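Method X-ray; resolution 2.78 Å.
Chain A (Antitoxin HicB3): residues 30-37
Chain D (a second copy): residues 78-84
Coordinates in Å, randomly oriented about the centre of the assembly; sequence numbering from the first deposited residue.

Chain A (30-37) TFADISKN
Chain D, residues 78-84: ILGFVEI

In this contact between two copies of the antitoxin HicB3, the first turns of a helix in chain A lie across an extended strand, 78-83, of chain D. The axes approach to 9.2 Å with their N-to-C directions at 85°, so the helix meets the strand almost at right angles; S35(A) and F81(D) mark the register, their CA atoms 6.8 Å apart.

T30(A), extended at phi/psi -94/178, precedes the turn into the helix. Its p rotamer (chi1 67°) places T30(A) OG1 3.2 Å from D33(A) N, capping an amide that the first turn leaves without a backbone partner. D33(A), chi1 m, reciprocates: D33(A) OD2 accepts from T30(A) N at 3.2 Å. Helical torsions follow, with N37(A) N bonded to D33(A) O at 2.8 Å.

F81(D) is the centre of the contact. On a strand at -134/127, its CB points toward the helix, and chi1 -44° (m) with chi2 -83° presents one ring face to S35(A). S35(A) CB sits 3.8 Å from the centroid of the F81(D) ring, 18° off the normal, a CH-pi contact; chi1 84° (p) sets OG farther from the ring than CB, and so small a side chain lets the helix backbone come close to the ring. I34(A), m,t, also points toward the strand, placing I34(A) CG2 3.8 Å from F81(D) CZ and I34(A) CD1 4.4 Å from L79(D) CD2.

F31(A) leaves its backbone sideways, but chi1 168° (t) and chi2 77° carry the ring inward. F31(A) CZ lies at the edge of the F81(D) ring, 4.0 Å from F81(D) CD1, while L79(D), chi1 t and chi2 p, sets L79(D) CD1 4.3 Å from F31(A) CE1, at that ring's edge. G80(D), between the two inward-facing strand residues, has no side chain.

K36(A) and E83(D) both leave sideways and their ends come nearer: K36(A) has chi1 -96°, between wells, then t, t, t, and E83(D) is t, t with chi3 19°. K36(A) NZ lies 4.5 Å from E83(D) OE2, beyond a salt bridge. No hydrogen bond crosses the contact; the two stretches together bury 283 Å², both sides summed.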

# COMPACT_ATOMS: atom_id res chain seq x y z
N THR A 30 0.19 12.92 2.87
CA THR A 30 1.11 13.12 3.98
C THR A 30 2.22 14.07 3.60
O THR A 30 2.27 14.57 2.48
CB THR A 30 1.72 11.80 4.47
OG1 THR A 30 2.58 11.24 3.46
CG2 THR A 30 0.62 10.82 4.79
N PHE A 31 3.09 14.37 4.55
CA PHE A 31 4.22 15.20 4.23
C PHE A 31 5.11 14.40 3.31
O PHE A 31 5.54 14.90 2.28
CB PHE A 31 4.99 15.63 5.46
CG PHE A 31 6.31 16.26 5.12
CD1 PHE A 31 6.37 17.55 4.66
CD2 PHE A 31 7.48 15.54 5.21
CE1 PHE A 31 7.56 18.11 4.31
CE2 PHE A 31 8.67 16.10 4.88
CZ PHE A 31 8.71 17.39 4.41
N ALA A 32 5.38 13.14 3.66
CA ALA A 32 6.29 12.34 2.87
C ALA A 32 5.89 12.34 1.39
O ALA A 32 6.74 12.49 0.51
CB ALA A 32 6.36 10.93 3.41
N ASP A 33 4.59 12.25 1.12
CA ASP A 33 4.10 12.12 -0.26
C ASP A 33 4.43 13.29 -1.15
O ASP A 33 4.36 13.15 -2.36
CB ASP A 33 2.57 11.94 -0.30
CG ASP A 33 2.12 10.65 0.32
OD1 ASP A 33 2.91 9.69 0.34
OD2 ASP A 33 0.96 10.62 0.77
N ILE A 34 4.73 14.45 -0.57
CA ILE A 34 5.10 15.60 -1.39
C ILE A 34 6.30 15.29 -2.29
O ILE A 34 6.17 15.32 -3.51
CB ILE A 34 5.43 16.83 -0.56
CG1 ILE A 34 4.30 17.14 0.39
CG2 ILE A 34 5.61 18.01 -1.48
CD1 ILE A 34 4.58 18.34 1.23
N SER A 35 7.45 14.96 -1.71
CA SER A 35 8.57 14.69 -2.59
C SER A 35 8.30 13.41 -3.38
O SER A 35 8.48 13.38 -4.58
CB SER A 35 9.90 14.61 -1.83
OG SER A 35 10.14 13.33 -1.28
N LYS A 36 7.83 12.35 -2.72
CA LYS A 36 7.69 11.06 -3.39
C LYS A 36 6.69 11.04 -4.56
O LYS A 36 6.95 10.41 -5.59
CB LYS A 36 7.34 9.97 -2.36
CG LYS A 36 8.56 9.19 -1.86
CD LYS A 36 8.26 8.26 -0.67
CE LYS A 36 9.53 8.06 0.20
NZ LYS A 36 9.29 7.54 1.60
N ASN A 37 5.57 11.74 -4.43
CA ASN A 37 4.60 11.74 -5.52
C ASN A 37 4.94 12.74 -6.62
O ASN A 37 4.57 12.54 -7.79
CB ASN A 37 3.19 11.99 -4.98
CG ASN A 37 2.62 10.79 -4.25
OD1 ASN A 37 3.31 9.79 -4.06
ND2 ASN A 37 1.37 10.88 -3.83
N ILE D 78 11.88 28.43 0.88
CA ILE D 78 11.65 27.42 -0.12
C ILE D 78 11.76 26.06 0.55
O ILE D 78 12.80 25.75 1.15
CB ILE D 78 12.65 27.51 -1.27
CG1 ILE D 78 12.60 28.90 -1.90
CG2 ILE D 78 12.38 26.43 -2.30
CD1 ILE D 78 13.90 29.27 -2.59
N LEU D 79 10.69 25.28 0.46
CA LEU D 79 10.60 23.95 1.08
C LEU D 79 11.44 22.93 0.32
O LEU D 79 11.49 22.93 -0.92
CB LEU D 79 9.14 23.48 1.14
CG LEU D 79 8.84 22.09 1.72
CD1 LEU D 79 9.10 22.01 3.21
CD2 LEU D 79 7.41 21.72 1.42
N GLY D 80 12.10 22.06 1.08
CA GLY D 80 12.95 21.03 0.53
C GLY D 80 12.93 19.77 1.37
O GLY D 80 12.37 19.76 2.46
N PHE D 81 13.58 18.72 0.88
CA PHE D 81 13.41 17.39 1.42
C PHE D 81 14.72 16.70 1.62
O PHE D 81 15.53 16.59 0.71
CB PHE D 81 12.53 16.58 0.47
CG PHE D 81 11.36 17.33 -0.00
CD1 PHE D 81 10.22 17.41 0.76
CD2 PHE D 81 11.43 18.05 -1.18
CE1 PHE D 81 9.14 18.16 0.34
CE2 PHE D 81 10.35 18.80 -1.61
CZ PHE D 81 9.21 18.86 -0.85
N VAL D 82 14.93 16.20 2.83
CA VAL D 82 16.07 15.33 3.07
C VAL D 82 15.59 13.94 3.41
O VAL D 82 14.77 13.79 4.29
CB VAL D 82 16.94 15.84 4.20
CG1 VAL D 82 18.16 14.97 4.33
CG2 VAL D 82 17.33 17.27 3.91
N GLU D 83 16.10 12.95 2.70
CA GLU D 83 15.71 11.58 2.91
C GLU D 83 16.73 10.84 3.77
O GLU D 83 17.86 10.63 3.37
CB GLU D 83 15.51 10.86 1.58
CG GLU D 83 15.12 9.40 1.74
CD GLU D 83 14.36 8.83 0.55
OE1 GLU D 83 14.45 9.42 -0.55
OE2 GLU D 83 13.68 7.80 0.71
N ILE D 84 16.30 10.43 4.96
CA ILE D 84 17.20 9.91 5.98
C ILE D 84 16.99 8.44 6.33
O ILE D 84 16.00 8.08 6.97
CB ILE D 84 17.06 10.71 7.28
CG1 ILE D 84 17.56 12.14 7.06
CG2 ILE D 84 17.83 10.05 8.41
CD1 ILE D 84 18.83 12.18 6.24